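Local structure of thymine dioxygenase (Neurospora crassa, 5C3Q) at residues D228-L233 with V284-Y289; L194-V199 with V211-H216; T223-D228 with S290-C295. The protein probably acts as an iron- and 2-oxoglutarate-dependent dioxygenase that hydroxylates thymine, and here holds nickel, 2-oxoglutarate and thymine. All blocks are in the same frame, centred on the assembly; numbering follows the deposited sequence.

Interaction 1: D228-L233 with V284-Y289. With AKG (2-oxoglutaric acid), chain F.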
loop_
_atom_site.group_PDB
_atom_site.type_symbol
_atom_site.label_atom_id
_atom_site.label_comp_id
_atom_site.label_asym_id
_atom_site.label_seq_id
_atom_site.Cartn_x
_atom_site.Cartn_y
_atom_site.Cartn_z
ATOM N N ASP A 228 9.556 -8.431 -0.353
ATOM C CA ASP A 228 10.706 -9.332 -0.310
ATOM C C ASP A 228 11.744 -8.862 -1.340
ATOM O O ASP A 228 11.652 -7.741 -1.840
ATOM C CB ASP A 228 10.279 -10.806 -0.510
ATOM C CG ASP A 228 9.677 -11.087 -1.889
ATOM O OD1 ASP A 228 9.777 -10.246 -2.813
ATOM O OD2 ASP A 228 9.085 -12.178 -2.046
ATOM N N SER A 229 12.720 -9.709 -1.657
ATOM C CA SER A 229 13.849 -9.306 -2.498
ATOM C C SER A 229 13.682 -9.624 -3.989
ATOM O O SER A 229 14.633 -9.467 -4.756
ATOM C CB SER A 229 15.124 -9.978 -1.976
ATOM O OG SER A 229 15.028 -11.388 -2.094
ATOM N N ARG A 230 12.492 -10.063 -4.404
ATOM C CA ARG A 230 12.273 -10.490 -5.799
ATOM C C ARG A 230 12.314 -9.350 -6.807
ATOM O O ARG A 230 12.824 -9.518 -7.913
ATOM C CB ARG A 230 10.925 -11.202 -5.953
ATOM C CG ARG A 230 10.760 -12.461 -5.123
ATOM C CD ARG A 230 11.860 -13.471 -5.389
ATOM N NE ARG A 230 11.602 -14.729 -4.699
ATOM C CZ ARG A 230 12.503 -15.690 -4.515
ATOM N NH1 ARG A 230 13.750 -15.551 -4.961
ATOM N NH2 ARG A 230 12.159 -16.795 -3.871
ATOM N N GLY A 231 11.754 -8.203 -6.433
ATOM C CA GLY A 231 11.649 -7.068 -7.343
ATOM C C GLY A 231 10.387 -7.130 -8.190
ATOM O O GLY A 231 9.636 -8.107 -8.127
ATOM N N GLY A 232 10.162 -6.084 -8.985
ATOM C CA GLY A 232 8.983 -5.994 -9.846
ATOM C C GLY A 232 8.161 -4.735 -9.628
ATOM O O GLY A 232 7.449 -4.301 -10.531
ATOM N N LEU A 233 8.249 -4.154 -8.433
ATOM C CA LEU A 233 7.544 -2.911 -8.126
ATOM C C LEU A 233 8.145 -1.751 -8.914
ATOM O O LEU A 233 9.362 -1.586 -8.958
ATOM C CB LEU A 233 7.599 -2.601 -6.628
ATOM C CG LEU A 233 6.978 -1.267 -6.191
ATOM C CD1 LEU A 233 5.479 -1.242 -6.435
ATOM C CD2 LEU A 233 7.282 -0.996 -4.728
ATOM N N VAL A 284 11.928 -19.034 -15.110
ATOM C CA VAL A 284 10.844 -19.055 -14.138
ATOM C C VAL A 284 11.077 -17.984 -13.078
ATOM O O VAL A 284 12.152 -17.918 -12.473
ATOM C CB VAL A 284 10.740 -20.429 -13.445
ATOM C CG1 VAL A 284 9.540 -20.477 -12.504
ATOM C CG2 VAL A 284 10.636 -21.544 -14.476
ATOM N N HIS A 285 10.068 -17.147 -12.857
ATOM C CA HIS A 285 10.103 -16.177 -11.771
ATOM C C HIS A 285 9.574 -16.847 -10.511
ATOM O O HIS A 285 8.456 -17.357 -10.515
ATOM C CB HIS A 285 9.264 -14.954 -12.121
ATOM C CG HIS A 285 9.752 -14.228 -13.332
ATOM N ND1 HIS A 285 11.002 -13.649 -13.392
ATOM C CD2 HIS A 285 9.172 -14.001 -14.533
ATOM C CE1 HIS A 285 11.168 -13.091 -14.578
ATOM N NE2 HIS A 285 10.072 -13.289 -15.288
ATOM N N PRO A 286 10.374 -16.873 -9.432
ATOM C CA PRO A 286 9.878 -17.515 -8.208
ATOM C C PRO A 286 8.693 -16.763 -7.590
ATOM O O PRO A 286 8.359 -15.671 -8.043
ATOM C CB PRO A 286 11.087 -17.482 -7.260
ATOM C CG PRO A 286 12.259 -17.066 -8.085
ATOM C CD PRO A 286 11.720 -16.305 -9.253
ATOM N N PRO A 287 8.054 -17.349 -6.563
ATOM C CA PRO A 287 6.963 -16.638 -5.897
ATOM C C PRO A 287 7.426 -15.314 -5.286
ATOM O O PRO A 287 8.527 -15.246 -4.737
ATOM C CB PRO A 287 6.532 -17.612 -4.792
ATOM C CG PRO A 287 7.025 -18.948 -5.234
ATOM C CD PRO A 287 8.300 -18.668 -5.956
ATOM N N ARG A 288 6.603 -14.276 -5.406
ATOM C CA ARG A 288 6.864 -12.995 -4.755
ATOM C C ARG A 288 5.828 -12.751 -3.654
ATOM O O ARG A 288 4.621 -12.916 -3.868
ATOM C CB ARG A 288 6.846 -11.848 -5.773
ATOM C CG ARG A 288 6.943 -10.454 -5.164
ATOM C CD ARG A 288 7.213 -9.392 -6.218
ATOM N NE ARG A 288 7.517 -8.088 -5.626
ATOM C CZ ARG A 288 6.614 -7.206 -5.194
ATOM N NH1 ARG A 288 5.312 -7.463 -5.270
ATOM N NH2 ARG A 288 7.021 -6.052 -4.671
ATOM N N TYR A 289 6.313 -12.362 -2.479
ATOM C CA TYR A 289 5.454 -11.996 -1.361
ATOM C C TYR A 289 5.640 -10.535 -1.033
ATOM O O TYR A 289 6.766 -10.034 -0.969
ATOM C CB TYR A 289 5.782 -12.821 -0.121
ATOM C CG TYR A 289 5.476 -14.278 -0.289
ATOM C CD1 TYR A 289 4.203 -14.771 -0.039
ATOM C CD2 TYR A 289 6.457 -15.166 -0.713
ATOM C CE1 TYR A 289 3.910 -16.112 -0.204
ATOM C CE2 TYR A 289 6.179 -16.513 -0.880
ATOM C CZ TYR A 289 4.904 -16.979 -0.624
ATOM O OH TYR A 289 4.621 -18.311 -0.790
HETATM C C1 AKG F . -1.049 -2.702 -3.784
HETATM O O1 AKG F . -1.754 -1.659 -3.809
HETATM O O2 AKG F . -1.489 -3.778 -3.329
HETATM C C2 AKG F . 0.324 -2.663 -4.311
HETATM O O5 AKG F . 0.719 -1.666 -4.910
HETATM C C3 AKG F . 1.237 -3.858 -4.114
HETATM C C4 AKG F . 2.654 -3.545 -4.589
HETATM C C5 AKG F . 3.598 -4.694 -4.321
HETATM O O3 AKG F . 4.813 -4.432 -4.209
HETATM O O4 AKG F . 3.157 -5.860 -4.233
HETATM O O HOH W 1 10.113 -7.587 -4.238
HETATM O O HOH W 2 9.593 -16.486 -2.542
#

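Interaction 2: L194-V199 with V211-H216. With NI (nickel (II) ion), chain E; AKG (2-oxoglutaric acid), chain F.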
loop_
_atom_site.group_PDB
_atom_site.type_symbol
_atom_site.label_atom_id
_atom_site.label_comp_id
_atom_site.label_asym_id
_atom_site.label_seq_id
_atom_site.Cartn_x
_atom_site.Cartn_y
_atom_site.Cartn_z
ATOM N N LEU A 194 -0.167 -10.236 0.213
ATOM C CA LEU A 194 -0.092 -10.501 -1.223
ATOM C C LEU A 194 0.850 -11.654 -1.534
ATOM O O LEU A 194 1.952 -11.742 -0.991
ATOM C CB LEU A 194 0.377 -9.257 -1.976
ATOM C CG LEU A 194 -0.659 -8.140 -2.122
ATOM C CD1 LEU A 194 0.010 -6.778 -2.273
ATOM C CD2 LEU A 194 -1.577 -8.431 -3.297
ATOM N N HIS A 195 0.401 -12.527 -2.427
ATOM C CA HIS A 195 1.225 -13.594 -2.956
ATOM C C HIS A 195 1.108 -13.591 -4.476
ATOM O O HIS A 195 0.013 -13.704 -5.025
ATOM C CB HIS A 195 0.793 -14.940 -2.371
ATOM C CG HIS A 195 1.393 -16.121 -3.063
ATOM N ND1 HIS A 195 0.629 -17.144 -3.579
ATOM C CD2 HIS A 195 2.681 -16.437 -3.336
ATOM C CE1 HIS A 195 1.420 -18.045 -4.133
ATOM N NE2 HIS A 195 2.670 -17.638 -4.000
ATOM N N TYR A 196 2.243 -13.428 -5.144
ATOM C CA TYR A 196 2.306 -13.483 -6.596
ATOM C C TYR A 196 2.944 -14.824 -6.954
ATOM O O TYR A 196 4.150 -14.987 -6.794
ATOM C CB TYR A 196 3.143 -12.324 -7.140
ATOM C CG TYR A 196 2.648 -10.947 -6.748
ATOM C CD1 TYR A 196 3.068 -10.338 -5.567
ATOM C CD2 TYR A 196 1.765 -10.248 -7.562
ATOM C CE1 TYR A 196 2.611 -9.075 -5.207
ATOM C CE2 TYR A 196 1.313 -8.985 -7.217
ATOM C CZ TYR A 196 1.738 -8.403 -6.040
ATOM O OH TYR A 196 1.284 -7.147 -5.708
ATOM N N PRO A 197 2.136 -15.803 -7.409
ATOM C CA PRO A 197 2.675 -17.147 -7.652
ATOM C C PRO A 197 3.855 -17.194 -8.622
ATOM O O PRO A 197 4.000 -16.320 -9.483
ATOM C CB PRO A 197 1.484 -17.908 -8.253
ATOM C CG PRO A 197 0.281 -17.186 -7.764
ATOM C CD PRO A 197 0.684 -15.743 -7.657
ATOM N N ALA A 198 4.695 -18.212 -8.461
ATOM C CA ALA A 198 5.764 -18.474 -9.406
ATOM C C ALA A 198 5.151 -18.540 -10.794
ATOM O O ALA A 198 4.097 -19.146 -10.980
ATOM C CB ALA A 198 6.465 -19.783 -9.074
ATOM N N VAL A 199 5.793 -17.894 -11.761
ATOM C CA VAL A 199 5.262 -17.840 -13.118
ATOM C C VAL A 199 6.399 -17.890 -14.134
ATOM O O VAL A 199 7.450 -17.279 -13.932
ATOM C CB VAL A 199 4.387 -16.579 -13.324
ATOM C CG1 VAL A 199 5.153 -15.304 -12.979
ATOM C CG2 VAL A 199 3.837 -16.523 -14.745
ATOM N N VAL A 211 0.563 -8.420 -16.350
ATOM C CA VAL A 211 1.350 -7.944 -15.199
ATOM C C VAL A 211 1.028 -8.726 -13.926
ATOM O O VAL A 211 0.132 -9.573 -13.910
ATOM C CB VAL A 211 1.168 -6.428 -14.953
ATOM C CG1 VAL A 211 1.676 -5.637 -16.148
ATOM C CG2 VAL A 211 -0.285 -6.076 -14.655
ATOM N N ARG A 212 1.792 -8.458 -12.868
ATOM C CA ARG A 212 1.530 -9.046 -11.559
ATOM C C ARG A 212 0.527 -8.191 -10.779
ATOM O O ARG A 212 -0.358 -8.729 -10.116
ATOM C CB ARG A 212 2.837 -9.252 -10.779
ATOM C CG ARG A 212 3.459 -10.618 -11.036
ATOM C CD ARG A 212 4.762 -10.836 -10.280
ATOM N NE ARG A 212 5.041 -12.262 -10.099
ATOM C CZ ARG A 212 6.194 -12.776 -9.677
ATOM N NH1 ARG A 212 7.232 -11.996 -9.386
ATOM N NH2 ARG A 212 6.310 -14.092 -9.547
ATOM N N ALA A 213 0.669 -6.869 -10.866
ATOM C CA ALA A 213 -0.322 -5.929 -10.326
ATOM C C ALA A 213 -0.481 -4.734 -11.262
ATOM O O ALA A 213 0.490 -4.044 -11.557
ATOM C CB ALA A 213 0.076 -5.455 -8.938
ATOM N N GLY A 214 -1.712 -4.491 -11.717
ATOM C CA GLY A 214 -1.994 -3.400 -12.649
ATOM C C GLY A 214 -1.687 -2.028 -12.077
ATOM O O GLY A 214 -1.759 -1.820 -10.864
ATOM N N GLU A 215 -1.339 -1.090 -12.956
ATOM C CA GLU A 215 -1.042 0.273 -12.542
ATOM C C GLU A 215 -2.235 0.917 -11.834
ATOM O O GLU A 215 -3.392 0.724 -12.220
ATOM C CB GLU A 215 -0.578 1.134 -13.726
ATOM C CG GLU A 215 -1.608 1.366 -14.823
ATOM C CD GLU A 215 -1.084 2.274 -15.923
ATOM O OE1 GLU A 215 0.124 2.217 -16.224
ATOM O OE2 GLU A 215 -1.883 3.042 -16.500
ATOM N N HIS A 216 -1.942 1.672 -10.783
ATOM C CA HIS A 216 -2.980 2.298 -9.983
ATOM C C HIS A 216 -2.370 3.314 -9.034
ATOM O O HIS A 216 -1.145 3.388 -8.892
ATOM C CB HIS A 216 -3.695 1.233 -9.156
ATOM C CG HIS A 216 -2.799 0.564 -8.171
ATOM N ND1 HIS A 216 -1.832 -0.343 -8.546
ATOM C CD2 HIS A 216 -2.684 0.704 -6.831
ATOM C CE1 HIS A 216 -1.175 -0.749 -7.478
ATOM N NE2 HIS A 216 -1.669 -0.128 -6.426
HETATM NI NI NI E . -0.555 0.126 -4.533
HETATM C C1 AKG F . -1.049 -2.702 -3.784
HETATM O O1 AKG F . -1.754 -1.659 -3.809
HETATM O O2 AKG F . -1.489 -3.778 -3.329
HETATM C C2 AKG F . 0.324 -2.663 -4.311
HETATM O O5 AKG F . 0.719 -1.666 -4.910
HETATM C C3 AKG F . 1.237 -3.858 -4.114
HETATM C C4 AKG F . 2.654 -3.545 -4.589
HETATM C C5 AKG F . 3.598 -4.694 -4.321
HETATM O O3 AKG F . 4.813 -4.432 -4.209
HETATM O O4 AKG F . 3.157 -5.860 -4.233
HETATM O O HOH W 3 2.760 -14.023 -10.293
HETATM O O HOH W 4 0.561 0.144 -2.627
#

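Interaction 3: T223-D228 with S290-C295. With TDR (thymine), chain G; AKG (2-oxoglutaric acid), chain F.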
loop_
_atom_site.group_PDB
_atom_site.type_symbol
_atom_site.label_atom_id
_atom_site.label_comp_id
_atom_site.label_asym_id
_atom_site.label_seq_id
_atom_site.Cartn_x
_atom_site.Cartn_y
_atom_site.Cartn_z
ATOM N N THR A 223 0.446 4.210 2.494
ATOM C CA THR A 223 0.549 2.770 2.435
ATOM C C THR A 223 1.937 2.386 2.901
ATOM O O THR A 223 2.923 3.006 2.498
ATOM C CB THR A 223 0.311 2.233 1.010
ATOM O OG1 THR A 223 -0.995 2.606 0.572
ATOM C CG2 THR A 223 0.438 0.705 0.963
ATOM N N LEU A 224 2.000 1.388 3.778
ATOM C CA LEU A 224 3.264 0.822 4.219
ATOM C C LEU A 224 3.431 -0.462 3.434
ATOM O O LEU A 224 2.670 -1.408 3.636
ATOM C CB LEU A 224 3.239 0.538 5.723
ATOM C CG LEU A 224 2.795 1.703 6.609
ATOM C CD1 LEU A 224 2.612 1.244 8.046
ATOM C CD2 LEU A 224 3.787 2.851 6.528
ATOM N N LEU A 225 4.399 -0.481 2.524
ATOM C CA LEU A 225 4.627 -1.632 1.657
ATOM C C LEU A 225 5.903 -2.362 2.043
ATOM O O LEU A 225 7.006 -1.828 1.910
ATOM C CB LEU A 225 4.694 -1.210 0.185
ATOM C CG LEU A 225 4.863 -2.405 -0.761
ATOM C CD1 LEU A 225 3.556 -3.166 -0.923
ATOM C CD2 LEU A 225 5.383 -1.955 -2.110
ATOM N N PHE A 226 5.734 -3.587 2.528
ATOM C CA PHE A 226 6.839 -4.464 2.867
ATOM C C PHE A 226 6.997 -5.443 1.706
ATOM O O PHE A 226 6.069 -6.201 1.406
ATOM C CB PHE A 226 6.536 -5.222 4.163
ATOM C CG PHE A 226 6.202 -4.332 5.330
ATOM C CD1 PHE A 226 4.903 -3.878 5.530
ATOM C CD2 PHE A 226 7.178 -3.965 6.242
ATOM C CE1 PHE A 226 4.586 -3.066 6.606
ATOM C CE2 PHE A 226 6.871 -3.144 7.321
ATOM C CZ PHE A 226 5.574 -2.696 7.503
ATOM N N GLN A 227 8.146 -5.411 1.033
ATOM C CA GLN A 227 8.393 -6.319 -0.090
ATOM C C GLN A 227 9.589 -7.220 0.200
ATOM O O GLN A 227 10.506 -6.834 0.934
ATOM C CB GLN A 227 8.590 -5.547 -1.404
ATOM C CG GLN A 227 9.818 -4.644 -1.477
ATOM C CD GLN A 227 9.972 -3.962 -2.832
ATOM O OE1 GLN A 227 9.466 -4.442 -3.846
ATOM N NE2 GLN A 227 10.687 -2.842 -2.855
ATOM N N ASP A 228 9.556 -8.431 -0.353
ATOM C CA ASP A 228 10.706 -9.332 -0.310
ATOM C C ASP A 228 11.744 -8.862 -1.340
ATOM O O ASP A 228 11.652 -7.741 -1.840
ATOM C CB ASP A 228 10.279 -10.806 -0.510
ATOM C CG ASP A 228 9.677 -11.087 -1.889
ATOM O OD1 ASP A 228 9.777 -10.246 -2.813
ATOM O OD2 ASP A 228 9.085 -12.178 -2.046
ATOM N N SER A 290 4.525 -9.850 -0.829
ATOM C CA SER A 290 4.552 -8.516 -0.263
ATOM C C SER A 290 3.374 -8.347 0.680
ATOM O O SER A 290 2.430 -9.153 0.687
ATOM C CB SER A 290 4.528 -7.448 -1.363
ATOM O OG SER A 290 3.313 -7.477 -2.088
ATOM N N ILE A 291 3.456 -7.304 1.496
ATOM C CA ILE A 291 2.392 -6.943 2.403
ATOM C C ILE A 291 2.156 -5.445 2.253
ATOM O O ILE A 291 3.064 -4.636 2.491
ATOM C CB ILE A 291 2.749 -7.285 3.865
ATOM C CG1 ILE A 291 3.088 -8.776 3.993
ATOM C CG2 ILE A 291 1.598 -6.902 4.790
ATOM C CD1 ILE A 291 3.539 -9.207 5.372
ATOM N N ALA A 292 0.946 -5.086 1.841
ATOM C CA ALA A 292 0.535 -3.693 1.762
ATOM C C ALA A 292 -0.384 -3.379 2.928
ATOM O O ALA A 292 -1.480 -3.942 3.039
ATOM C CB ALA A 292 -0.169 -3.417 0.447
ATOM N N TYR A 293 0.062 -2.484 3.804
ATOM C CA TYR A 293 -0.779 -1.999 4.881
ATOM C C TYR A 293 -1.345 -0.632 4.487
ATOM O O TYR A 293 -0.655 0.394 4.550
ATOM C CB TYR A 293 0.010 -1.936 6.188
ATOM C CG TYR A 293 -0.828 -1.622 7.403
ATOM C CD1 TYR A 293 -1.479 -2.630 8.102
ATOM C CD2 TYR A 293 -0.962 -0.316 7.856
ATOM C CE1 TYR A 293 -2.243 -2.348 9.221
ATOM C CE2 TYR A 293 -1.721 -0.020 8.976
ATOM C CZ TYR A 293 -2.360 -1.040 9.657
ATOM O OH TYR A 293 -3.119 -0.756 10.770
ATOM N N PHE A 294 -2.603 -0.634 4.056
ATOM C CA PHE A 294 -3.277 0.590 3.629
ATOM C C PHE A 294 -3.735 1.364 4.854
ATOM O O PHE A 294 -4.573 0.881 5.626
ATOM C CB PHE A 294 -4.493 0.265 2.757
ATOM C CG PHE A 294 -4.158 -0.491 1.504
ATOM C CD1 PHE A 294 -3.299 0.055 0.564
ATOM C CD2 PHE A 294 -4.713 -1.735 1.256
ATOM C CE1 PHE A 294 -2.995 -0.630 -0.600
ATOM C CE2 PHE A 294 -4.415 -2.425 0.096
ATOM C CZ PHE A 294 -3.554 -1.874 -0.833
ATOM N N CYS A 295 -3.169 2.550 5.042
ATOM C CA CYS A 295 -3.586 3.429 6.122
ATOM C C CYS A 295 -4.629 4.419 5.621
ATOM O O CYS A 295 -4.512 4.960 4.512
ATOM C CB CYS A 295 -2.399 4.179 6.703
ATOM S SG CYS A 295 -1.032 3.123 7.221
HETATM N N1 TDR G . -7.583 -1.527 -1.367
HETATM C C2 TDR G . -7.610 -0.549 -0.304
HETATM O O2 TDR G . -8.298 -0.742 0.680
HETATM N N3 TDR G . -6.817 0.654 -0.412
HETATM C C4 TDR G . -6.001 0.886 -1.560
HETATM O O4 TDR G . -5.344 1.910 -1.616
HETATM C C5 TDR G . -5.969 -0.103 -2.650
HETATM C CM5 TDR G . -5.138 0.087 -3.879
HETATM C C6 TDR G . -6.783 -1.316 -2.529
HETATM C C1 AKG F . -1.049 -2.702 -3.784
HETATM O O1 AKG F . -1.754 -1.659 -3.809
HETATM O O2 AKG F . -1.489 -3.778 -3.329
HETATM C C2 AKG F . 0.324 -2.663 -4.311
HETATM O O5 AKG F . 0.719 -1.666 -4.910
HETATM C C3 AKG F . 1.237 -3.858 -4.114
HETATM C C4 AKG F . 2.654 -3.545 -4.589
HETATM C C5 AKG F . 3.598 -4.694 -4.321
HETATM O O3 AKG F . 4.813 -4.432 -4.209
HETATM O O4 AKG F . 3.157 -5.860 -4.233
HETATM O O HOH W 5 -3.814 3.858 1.642
#

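Interaction 1: D228-L233 with V284-Y289
Residues 228-233 are an irregular loop from strand 222-227 into strand 233-236 and pack beside strand 284-295, with CA atoms of Asp228 and Tyr289 6.0 Å apart. Asp228 N donates to Tyr289 O nearly along the C=O axis. Asp228 CG sits between the backbone N and the carbonyl carbon (chi1 64°). Asp228 OD2 takes a nearly straight bond of 2.8 Å from Tyr289 N, which lies above the carboxylate plane. Asp228 OD1 accepts from Arg230 N at 3.2 Å, making an Asx turn. An alanine here would lose both carboxylate bonds and probably loosen the turn against the strand. Arg230 bends at chi2 (-56°), so that Pro286 CB lies over one face of its guanidinium. Arg230 NE donates to Pro287 O at 3.1 Å, and a water joins NH2 to the same oxygen. Another water links NE of the extended Arg288 to Gly231 N and Asp228 O. Arg288 NH1 donates to O4 of 2-oxoglutarate at 2.9 Å and Arg288 NH2 to O3 at 2.8 Å. Asp228 OD1 lies 4.2 Å from Arg288 NE, well out of the guanidinium plane. This negative charge probably offsets part of the positive charge of Arg288, which pairs with the cosubstrate carboxylate.

Interaction 2: L194-V199 with V211-H216
His216 and Tyr196 touch the two ends of the same 2-oxoglutarate molecule. They belong to the double-stranded beta-helix fold of the 2-oxoglutarate oxygenases. His216 is the first residue of its His-x-Asp...His metal-binding motif. His216 NE2 binds the nickel ion at 2.2 Å. O1 and O5 of 2-oxoglutarate chelate the metal, and a water takes another position. Asp218 and His273 complete the six coordinating atoms. Nickel probably occupies the place of the iron used by this family.

At the far end of the cosubstrate, Tyr196 OH donates to O4 at 2.7 Å. Leu194 CD1 lies 3.5 Å from O2, the other oxygen of the C1 carboxylate, and also touches C3.

Around these residues a second shell sets their positions. His216 CG lies between the backbone N and the carbonyl carbon (chi1 63°), which turns ND1 back toward its own strand. His216 ND1 donates to Gly214 O at 2.7 Å, in the carbonyl plane. This bond fixes the rotation of the ring and points NE2 at the metal; it probably also makes the imidazole a stronger metal ligand.

The Tyr196 ring is bordered at its edge by the Arg212 backbone, with Tyr196 CE2 3.4 Å from Arg212 O. Ala213 CB lies at the same edge. Arg212 and Ala213 both face Val275, a classic beta bulge.

From the bulge the Arg212 chain runs extended from CG to NE and crosses Tyr196 obliquely. Tyr196 CB lies over one guanidinium face, 3.5 Å from Arg212 NE. Arg212 NH2 donates chiefly to Pro286 O. A second bond, from Arg212 NH2 to Pro197 O, is 3.2 Å and comes from above the carbonyl plane. A water accepts from Arg212 NE in the guanidinium plane and donates to Pro197 O.

Interaction 3: T223-D228 with S290-C295
Strands 223-227 and 290-295 run antiparallel, at 171° and with axes 4.6 Å apart at their closest, and Leu224 with Tyr293 and Phe226 with Ile291 are hydrogen-bonded pairs in which both backbone bonds are made. Thr223, Leu225, Ser290, Ala292 and Phe294 point to the face that carries the ligands. Ser290 OG sits between the backbone N and the carbonyl carbon (chi1 65°). From there Ser290 OG donates to AKG O4, in the cosubstrate 2-oxoglutarate, at 2.7 Å. Leu225 CG is anti to the backbone N (chi1 -177°), and Leu225 CD2 comes within 3.3 Å of O3 of the cosubstrate. Leu225 CD1 meets Ala292 CB.

The pair belongs to the major sheet of the double-stranded beta-helix, whose inner face lines the active site. Here Phe294 touches both ligands. One face of its ring is turned to thymine, with TDR C4 3.4 Å above the plane and over the ring centre. The edge meets O1 of 2-oxoglutarate, 3.5 Å from Phe294 CZ. Thr223 lies alongside, with Thr223 OG1 in the ring plane and 3.4 Å from Phe294 CD1. Thr223 OG1 is also hydrogen-bonded to the metal ligand Asp218, so this second-shell hydroxyl helps position a first-shell carboxylate.

Leu224, Phe226, Ile291 and Tyr293 point to the other face, which is covered by helices 57-71 and 147-173. Leu224 CD1 packs against Tyr293 CD2 at 3.9 Å. The Phe226 and Tyr293 rings meet Phe154 and Phe155, respectively, edge-to-face.

How the interactions relate
Strands 222-227, 284-295 and 190-200 are neighbours in one sheet, so the three contacts adjoin; interaction 2 also reaches across to strand 213-216 of the second sheet. Interactions 1 and 2, with centres about 9 Å apart, are joined by the backbone: Arg288 O lies 2.7 Å from Tyr196 N. Interactions 2 and 3 meet where Leu194 N approaches Ser290 O at 2.9 Å. Interactions 1 and 3 share Asp228, and Gln227 OE1 is 3.0 Å from Arg288 NH2. Arg288, Tyr196 and Ser290, one from each, all bond to O4 of the distal 2-oxoglutarate carboxylate, and Arg288 also holds O3. Interaction 2 supplies a metal ligand at the other end, while interaction 3 adds Phe294, one wall of the thymine site.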